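Side-chain contacts in prolyl oligopeptidase (Galerina marginata, PDB 5N4B), which cleaves peptide bonds on the C-terminal side of proline and joins peptide ends into macrocycles during the biosynthesis of the amanitin toxins: residues W40-T45 with V666-F671; A431-T436 with T440-I445. The protein carries 1 engineered substitution. All coordinates share one frame; numbering follows the deposited sequence.

Contact 1. Residues W40-T45 with V666-F671; sequences WLEEST and VPMHSF
Glu-42, whose aliphatic stem lies against Met-668, has its carboxylate OE2 gripped by two salt bridges, from Lys-610 NZ and Lys-672 NZ, while OE1 accepts from Gln-39 NE2. The contact joins a short 3-10 turn near the N terminus to helix 668-680 of the alpha/beta-hydrolase fold. This is consistent with other prolyl oligopeptidases, in which the segment before the propeller forms part of the catalytic domain. Lys-672 follows Phe-671 on that helix, so one of the two charges belongs to the very element on which the turn rests; the pair would probably stabilise the ionised form of Glu-42.

Between the segments themselves the contact is van der Waals packing, with a backbone carbonyl oxygen among the touching atoms. Glu-42 and Met-668 run side by side and point the same way, with Glu-42 CG 3.9 Å from Met-668 SD. Closer to the main chain, Met-668 CB sits 3.7 Å from Glu-42 CA and 3.6 Å from the carbonyl oxygen of Leu-41. That oxygen also meets the Phe-671 ring at its edge, in the ring plane, 3.7 Å from CD2. Leu-41 crosses Phe-671 at a slant, CB to CB at 4.1 Å, and its CD1 branch continues along the helix to Phe-671 O at 3.9 Å. Trp-51 of helix 46-64 meets the Phe-671 ring edge-to-face and touches Leu-41 as well, while Val-658, Ile-690 and Ile-692 of the central sheet also pack against that phenyl group. The Phe-671 side chain lies about 9 Å from that of Asp-662 of the charge relay system. Met-668 CG is wedged between the backbone N and the carbonyl carbon (chi1 74°), and a bend at chi2 (88°) leaves SD beside Glu-42 and leads the terminal methyl away from the turn, setting CE 3.5 Å above the centre of the His-669 ring.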
# COMPACT_ATOMS: atom_id res chain seq x y z
N TRP A 40 -29.87 3.17 -2.81
CA TRP A 40 -29.99 4.12 -1.72
C TRP A 40 -28.88 3.97 -0.68
O TRP A 40 -28.61 4.91 0.06
CB TRP A 40 -31.38 4.05 -1.09
CG TRP A 40 -31.72 2.74 -0.49
CD1 TRP A 40 -32.28 1.68 -1.12
CD2 TRP A 40 -31.51 2.37 0.87
NE1 TRP A 40 -32.43 0.64 -0.21
CE2 TRP A 40 -31.98 1.05 1.01
CE3 TRP A 40 -31.00 3.03 1.99
CZ2 TRP A 40 -31.95 0.38 2.23
CZ3 TRP A 40 -30.97 2.36 3.19
CH2 TRP A 40 -31.43 1.05 3.31
N LEU A 41 -28.20 2.83 -0.63
CA LEU A 41 -27.06 2.65 0.27
C LEU A 41 -25.83 3.37 -0.22
O LEU A 41 -24.81 3.35 0.48
CB LEU A 41 -26.79 1.15 0.48
CG LEU A 41 -27.79 0.50 1.43
CD1 LEU A 41 -27.67 -1.04 1.44
CD2 LEU A 41 -27.58 1.01 2.88
N GLU A 42 -25.88 4.00 -1.39
CA GLU A 42 -24.80 4.88 -1.83
C GLU A 42 -24.79 6.20 -1.07
O GLU A 42 -23.81 6.95 -1.17
CB GLU A 42 -24.92 5.22 -3.31
CG GLU A 42 -24.76 4.04 -4.23
CD GLU A 42 -25.22 4.30 -5.65
OE1 GLU A 42 -25.54 5.45 -6.05
OE2 GLU A 42 -25.24 3.33 -6.43
N GLU A 43 -25.87 6.50 -0.34
CA GLU A 43 -26.12 7.83 0.16
C GLU A 43 -25.84 7.93 1.65
O GLU A 43 -25.62 6.93 2.34
CB GLU A 43 -27.57 8.22 -0.08
CG GLU A 43 -28.07 8.04 -1.50
CD GLU A 43 -27.56 9.07 -2.51
OE1 GLU A 43 -26.73 9.94 -2.15
OE2 GLU A 43 -28.00 8.96 -3.69
N SER A 44 -25.89 9.15 2.15
CA SER A 44 -25.73 9.38 3.57
C SER A 44 -27.01 10.02 4.06
O SER A 44 -27.35 11.16 3.67
CB SER A 44 -24.52 10.27 3.84
OG SER A 44 -24.47 10.59 5.21
N THR A 45 -27.79 9.26 4.83
CA THR A 45 -29.12 9.66 5.25
C THR A 45 -29.44 9.03 6.60
O THR A 45 -28.76 8.11 7.08
CB THR A 45 -30.23 9.21 4.29
OG1 THR A 45 -30.35 7.79 4.39
CG2 THR A 45 -29.97 9.61 2.86
N VAL A 666 -15.28 3.58 -1.72
CA VAL A 666 -16.43 4.00 -0.92
C VAL A 666 -17.17 2.78 -0.36
O VAL A 666 -17.28 1.74 -1.04
CB VAL A 666 -17.37 4.92 -1.72
CG1 VAL A 666 -16.73 6.29 -1.94
CG2 VAL A 666 -17.77 4.31 -3.03
N PRO A 667 -17.69 2.87 0.86
CA PRO A 667 -18.26 1.69 1.53
C PRO A 667 -19.56 1.19 0.93
O PRO A 667 -19.96 0.06 1.25
CB PRO A 667 -18.43 2.16 2.97
CG PRO A 667 -18.48 3.65 2.86
CD PRO A 667 -17.59 4.01 1.75
N MET A 668 -20.21 1.95 0.05
CA MET A 668 -21.42 1.45 -0.62
C MET A 668 -21.17 0.13 -1.32
O MET A 668 -22.09 -0.66 -1.42
CB MET A 668 -21.97 2.49 -1.59
CG MET A 668 -21.19 2.66 -2.86
SD MET A 668 -21.75 1.53 -4.15
CE MET A 668 -20.52 1.78 -5.42
N HIS A 669 -19.94 -0.14 -1.76
CA HIS A 669 -19.63 -1.40 -2.40
C HIS A 669 -19.98 -2.56 -1.47
O HIS A 669 -20.74 -3.47 -1.82
CB HIS A 669 -18.14 -1.43 -2.73
CG HIS A 669 -17.77 -0.66 -3.94
ND1 HIS A 669 -18.02 -1.11 -5.22
CD2 HIS A 669 -17.15 0.54 -4.06
CE1 HIS A 669 -17.57 -0.22 -6.08
NE2 HIS A 669 -17.04 0.79 -5.41
N SER A 670 -19.37 -2.56 -0.29
CA SER A 670 -19.65 -3.57 0.72
C SER A 670 -21.10 -3.53 1.19
O SER A 670 -21.69 -4.58 1.48
CB SER A 670 -18.78 -3.34 1.93
OG SER A 670 -17.45 -3.71 1.66
N PHE A 671 -21.69 -2.34 1.34
CA PHE A 671 -23.09 -2.26 1.78
C PHE A 671 -24.03 -2.97 0.79
O PHE A 671 -24.91 -3.75 1.20
CB PHE A 671 -23.54 -0.81 1.95
CG PHE A 671 -22.86 -0.03 3.01
CD1 PHE A 671 -22.03 -0.62 3.95
CD2 PHE A 671 -23.05 1.36 3.06
CE1 PHE A 671 -21.41 0.17 4.93
CE2 PHE A 671 -22.44 2.12 4.02
CZ PHE A 671 -21.62 1.52 4.95

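Contact 2. Residues A431-T436 with T440-I445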
# COMPACT_ATOMS: atom_id res chain seq x y z
N ALA A 431 20.57 -3.19 7.35
CA ALA A 431 21.96 -3.44 6.99
C ALA A 431 22.56 -2.17 6.42
O ALA A 431 21.86 -1.32 5.88
CB ALA A 431 22.06 -4.55 5.96
N ARG A 432 23.88 -2.05 6.60
CA ARG A 432 24.65 -0.89 6.16
C ARG A 432 25.78 -1.34 5.27
O ARG A 432 26.49 -2.29 5.60
CB ARG A 432 25.22 -0.13 7.36
CG ARG A 432 26.00 1.13 7.00
CD ARG A 432 26.32 2.01 8.24
NE ARG A 432 27.18 1.27 9.13
CZ ARG A 432 28.49 1.47 9.29
NH1 ARG A 432 29.14 2.46 8.68
NH2 ARG A 432 29.14 0.67 10.12
N TYR A 433 25.99 -0.59 4.20
CA TYR A 433 27.14 -0.76 3.32
C TYR A 433 27.94 0.54 3.38
O TYR A 433 27.41 1.61 3.04
CB TYR A 433 26.72 -1.08 1.90
CG TYR A 433 27.88 -1.47 1.00
CD1 TYR A 433 28.67 -0.51 0.39
CD2 TYR A 433 28.19 -2.80 0.78
CE1 TYR A 433 29.74 -0.84 -0.41
CE2 TYR A 433 29.29 -3.15 -0.04
CZ TYR A 433 30.03 -2.17 -0.62
OH TYR A 433 31.09 -2.51 -1.41
N ASP A 434 29.21 0.43 3.79
CA ASP A 434 30.08 1.60 3.99
C ASP A 434 31.24 1.51 3.01
O ASP A 434 32.14 0.69 3.20
CB ASP A 434 30.57 1.59 5.44
CG ASP A 434 31.56 2.70 5.75
OD1 ASP A 434 31.80 3.56 4.88
OD2 ASP A 434 32.06 2.69 6.91
N PHE A 435 31.22 2.39 1.98
CA PHE A 435 32.25 2.35 0.95
C PHE A 435 33.62 2.75 1.50
O PHE A 435 34.62 2.45 0.87
CB PHE A 435 31.92 3.28 -0.21
CG PHE A 435 30.89 2.76 -1.17
CD1 PHE A 435 31.25 2.01 -2.26
CD2 PHE A 435 29.55 3.00 -0.95
CE1 PHE A 435 30.28 1.54 -3.16
CE2 PHE A 435 28.57 2.53 -1.83
CZ PHE A 435 28.96 1.81 -2.95
N THR A 436 33.68 3.44 2.64
CA THR A 436 34.95 3.87 3.20
C THR A 436 35.67 2.76 3.98
O THR A 436 36.85 2.93 4.31
CB THR A 436 34.83 5.10 4.12
OG1 THR A 436 34.26 4.75 5.37
CG2 THR A 436 34.02 6.20 3.52
N THR A 440 36.69 -6.08 2.60
CA THR A 440 35.89 -7.20 3.09
C THR A 440 35.01 -6.86 4.29
O THR A 440 34.38 -7.76 4.85
CB THR A 440 36.78 -8.39 3.48
OG1 THR A 440 37.56 -8.03 4.62
CG2 THR A 440 37.68 -8.81 2.34
N GLN A 441 34.99 -5.60 4.71
CA GLN A 441 34.33 -5.19 5.94
C GLN A 441 33.27 -4.13 5.66
O GLN A 441 32.90 -3.39 6.57
CB GLN A 441 35.33 -4.58 6.92
CG GLN A 441 36.37 -5.58 7.39
CD GLN A 441 37.36 -4.97 8.36
OE1 GLN A 441 38.42 -4.48 7.99
NE2 GLN A 441 37.01 -5.03 9.64
N ARG A 442 32.82 -4.04 4.42
CA ARG A 442 31.91 -2.95 4.04
C ARG A 442 30.47 -3.20 4.44
O ARG A 442 29.75 -2.23 4.68
CB ARG A 442 32.03 -2.65 2.56
CG ARG A 442 33.41 -2.16 2.21
CD ARG A 442 33.39 -1.75 0.81
NE ARG A 442 34.61 -1.12 0.35
CZ ARG A 442 34.73 -0.73 -0.92
NH1 ARG A 442 33.72 -0.93 -1.79
NH2 ARG A 442 35.85 -0.16 -1.31
N PHE A 443 30.04 -4.44 4.50
CA PHE A 443 28.66 -4.77 4.80
C PHE A 443 28.50 -5.19 6.25
O PHE A 443 29.28 -6.01 6.75
CB PHE A 443 28.20 -5.91 3.89
CG PHE A 443 26.74 -6.23 3.97
CD1 PHE A 443 25.82 -5.44 3.32
CD2 PHE A 443 26.29 -7.30 4.72
CE1 PHE A 443 24.44 -5.74 3.38
CE2 PHE A 443 24.90 -7.58 4.78
CZ PHE A 443 24.02 -6.79 4.07
N SER A 444 27.53 -4.60 6.94
CA SER A 444 27.29 -4.93 8.34
C SER A 444 25.81 -4.82 8.66
O SER A 444 25.03 -4.26 7.90
CB SER A 444 28.06 -4.00 9.28
OG SER A 444 27.62 -2.66 9.23
N ILE A 445 25.43 -5.34 9.83
CA ILE A 445 24.08 -5.22 10.33
C ILE A 445 24.08 -4.08 11.33
O ILE A 445 24.81 -4.10 12.34
CB ILE A 445 23.59 -6.52 10.95
CG1 ILE A 445 23.61 -7.65 9.96
CG2 ILE A 445 22.20 -6.29 11.48
CD1 ILE A 445 22.90 -7.40 8.67
O HOH W 1 26.18 -0.92 10.78
O HOH W 2 29.43 -1.98 11.86
O HOH W 3 37.44 1.74 1.02
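Arg-432 and Ser-444 form the hydrogen-bonded pair of an antiparallel beta hairpin in a four-stranded propeller blade, and each satisfies the other's peptide group. Arg-432 N reaches Ser-444 O at 2.8 Å in an almost straight bond (172° at the hydrogen), and Ser-444 N returns to Arg-432 O at 2.9 Å. One step nearer the turn, Asp-434 N gives its hydrogen to Arg-442 O at 2.9 Å.

Water joins the side chains of the first pair: one molecule accepts from Arg-432 NE at 2.9 Å and is hydrogen-bonded to Ser-444 OG, and a second links Arg-432 NH2 and Ser-444 OG by two weak bonds. Arg-432 NH1 forms a long salt bridge with Asp-434 OD2. The other carboxylate oxygen, OD1, takes both the backbone N of Thr-436, at 2.9 Å in an Asx turn, and its hydroxyl.

Arg-442 stretches out from CG to NE (chi2 -174°) across the Tyr-433 ring. Its CB lies over one face, 4.0 Å from the centroid in a CH-pi contact, and NH1 donates to Tyr-433 OH at 3.1 Å within the guanidinium plane, which stands 88° from the ring. The remaining nitrogens are also engaged: NE donates to Ala-437 O and NH2 forms a salt bridge with Glu-439, with a weak bond to a water that donates to Phe-435 O. On the face shared with Tyr-433, Ala-431 CB presses on Phe-443 CZ at 3.5 Å.

Strand 426-434 is hydrogen-bonded on its other side to strand 416-423, leaving 443-448 outermost in the blade. Tyr-433 and Phe-443 pack on Leu-398, Tyr-433 also on Leu-387, both in strands of the preceding blade, while Arg-432 touches Leu-118 in a loop between strands 109-113 and 129-133.

Overall arrangement
From the N terminus the chain reaches 40-45 before helix 46-64 and then builds seven consecutive four-stranded antiparallel sheets, the blades of the propeller. Contact 2 closes a hairpin, whose strands are joined by residues 435-442, at the end of the seventh blade. The chain then enters the eight-stranded sheet of the hydrolase domain and arrives at 666-671, where contact 1 closes a loop of 620 residues that encloses contact 2 entirely. The two do not touch: their centres are 53 Å apart, on opposite sides of the chain's centre. Contact 1 brings the segment that precedes the propeller against helix 668-680 of the hydrolase fold, whereas contact 2 joins neighbouring strands within one blade.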